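Local coordinates for molybdate binding protein II (Clostridium pasteurianum, PDB 1GUT) that binds molybdate and related oxyanions as a small molbindin, taking up its ligand passively, at the interface of chains A and B. Residues are numbered along the deposited sequence; one frame, centred on the assembly and turned at random. Chains: chain A/B, Molybdate binding protein II.

The interface of chains A and B. Residues chain A 7-9, 29-30, 33; chain B 9, 29-30, 33-35.
Two copies of the molbindin, a Mop (TOBE-type) beta-barrel protein, meet here in a two-fold symmetric, water-mediated interface between like chains, which probably helps hold the six-chain assembly together. No N or O of one chain comes close enough to bond the other directly; the direct contacts are van der Waals packing, in part of methyls on carboxamides, and the polar links run through water. On the axis A:Ile29 and B:Ile29 cross at about a right angle, tip to tip, their CD1 methyls 4.1 Å apart; both place CG1 in the crowded position between backbone N and carbonyl carbon, which directs the CD1 tips toward each other.

To one side, A:Leu9 sets its CD2 methyl squarely over the flat face of the B:Asn33 carboxamide, the side chains crossing obliquely with CD2 3.5 Å from the amide carbon CG. The twin pair differs: B:Leu9 CD2 lies less squarely above the carboxamide of A:Asn33, with 3.6 Å to ND2. The asparagine torsions mark this asymmetry, CG standing anti to the backbone N in A:Asn33 (chi1 -164°) but anti to the carbonyl carbon in B:Asn33 (chi1 -83°).

Swung this way, the B:Asn33 amide has water at both ends. Its OD1 lies 2.9 Å from water 2, which also takes the backbone N-H of A:Ala30, while its ND2 donates to water 3 at 2.6 Å. Those two bonds probably fix the amide's rotation. Water 3 links ND2 to the A:Gln8 carbonyl O and pairs with water 1, so that one water network joins the A:Gln8 backbone to B:Asn33 and B:Lys34. Water 1 receives the A:Gln8 N-H almost straight (170° at H) and lies 2.8 Å from B:Lys34 O. Farther along, A:Asn7 crosses B:Ile35 at about a right angle, its OD1 over the backbone 3.4 Å from CA and its CG packed against CG1.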
# COMPACT_ATOMS: atom_id res chain seq x y z
N ASN A 7 -14.39 2.35 -3.87
CA ASN A 7 -14.53 2.52 -2.43
C ASN A 7 -14.52 3.99 -2.05
O ASN A 7 -13.46 4.62 -2.06
CB ASN A 7 -13.38 1.80 -1.70
CG ASN A 7 -13.44 0.30 -1.88
OD1 ASN A 7 -14.52 -0.28 -1.98
ND2 ASN A 7 -12.28 -0.34 -1.92
N GLN A 8 -15.70 4.49 -1.69
CA GLN A 8 -15.91 5.88 -1.33
C GLN A 8 -16.84 5.88 -0.14
O GLN A 8 -17.99 5.41 -0.22
CB GLN A 8 -16.57 6.63 -2.48
CG GLN A 8 -15.68 6.71 -3.72
CD GLN A 8 -16.23 7.65 -4.79
OE1 GLN A 8 -16.64 8.79 -4.50
NE2 GLN A 8 -16.23 7.19 -6.02
N LEU A 9 -16.31 6.37 0.97
CA LEU A 9 -17.04 6.42 2.24
C LEU A 9 -17.16 7.87 2.70
O LEU A 9 -16.16 8.46 3.15
CB LEU A 9 -16.28 5.58 3.27
CG LEU A 9 -15.94 4.15 2.88
CD1 LEU A 9 -15.13 3.50 4.01
CD2 LEU A 9 -17.22 3.38 2.65
N ILE A 29 -18.19 7.95 9.69
CA ILE A 29 -18.98 7.63 8.51
C ILE A 29 -20.37 7.18 8.92
O ILE A 29 -20.66 7.14 10.12
CB ILE A 29 -18.23 6.63 7.59
CG1 ILE A 29 -18.02 5.30 8.30
CG2 ILE A 29 -16.87 7.23 7.16
CD1 ILE A 29 -17.50 4.22 7.36
N ALA A 30 -21.22 6.89 7.94
CA ALA A 30 -22.61 6.49 8.17
C ALA A 30 -22.66 5.38 9.17
O ALA A 30 -21.92 4.40 9.08
CB ALA A 30 -23.29 6.07 6.87
N ASN A 33 -19.37 4.82 12.65
CA ASN A 33 -18.05 4.13 12.63
C ASN A 33 -16.94 5.08 12.18
O ASN A 33 -17.21 6.00 11.43
CB ASN A 33 -18.14 2.98 11.63
CG ASN A 33 -17.02 1.95 11.77
OD1 ASN A 33 -15.91 2.25 12.23
ND2 ASN A 33 -17.33 0.70 11.37
N LEU B 9 -13.56 -2.63 9.79
CA LEU B 9 -14.97 -2.47 9.47
C LEU B 9 -15.66 -3.81 9.32
O LEU B 9 -15.41 -4.55 8.38
CB LEU B 9 -15.08 -1.67 8.16
CG LEU B 9 -14.12 -0.48 8.07
CD1 LEU B 9 -14.17 0.08 6.69
CD2 LEU B 9 -14.59 0.54 9.07
N ILE B 29 -20.97 -2.86 4.90
CA ILE B 29 -20.68 -2.54 6.30
C ILE B 29 -21.87 -1.83 6.92
O ILE B 29 -22.89 -1.66 6.27
CB ILE B 29 -19.37 -1.73 6.44
CG1 ILE B 29 -19.47 -0.38 5.74
CG2 ILE B 29 -18.21 -2.51 5.83
CD1 ILE B 29 -18.18 0.47 5.90
N ALA B 30 -21.76 -1.42 8.17
CA ALA B 30 -22.89 -0.71 8.78
C ALA B 30 -23.20 0.59 8.02
O ALA B 30 -22.34 1.17 7.34
CB ALA B 30 -22.63 -0.42 10.27
N ASN B 33 -22.80 1.25 3.58
CA ASN B 33 -21.67 1.43 2.68
C ASN B 33 -21.14 0.08 2.24
O ASN B 33 -21.31 -0.90 2.92
CB ASN B 33 -20.51 2.16 3.36
CG ASN B 33 -20.67 3.66 3.36
OD1 ASN B 33 -20.62 4.29 4.41
ND2 ASN B 33 -20.82 4.24 2.18
N LYS B 34 -20.53 0.04 1.06
CA LYS B 34 -19.91 -1.19 0.58
C LYS B 34 -18.42 -0.94 0.45
O LYS B 34 -17.98 0.19 0.19
CB LYS B 34 -20.47 -1.60 -0.78
CG LYS B 34 -21.98 -1.61 -0.80
CD LYS B 34 -22.59 -2.67 -1.69
CE LYS B 34 -24.11 -2.68 -1.49
NZ LYS B 34 -24.80 -3.80 -2.20
N ILE B 35 -17.65 -1.98 0.73
CA ILE B 35 -16.22 -1.88 0.52
C ILE B 35 -15.76 -3.11 -0.25
O ILE B 35 -16.15 -4.22 0.06
CB ILE B 35 -15.45 -1.60 1.85
CG1 ILE B 35 -13.97 -1.27 1.56
CG2 ILE B 35 -15.58 -2.76 2.82
CD1 ILE B 35 -13.15 -0.79 2.79
O HOH W 1 -17.90 2.42 -1.44
O HOH W 2 -20.88 7.12 4.93
O HOH W 3 -20.14 3.19 -0.06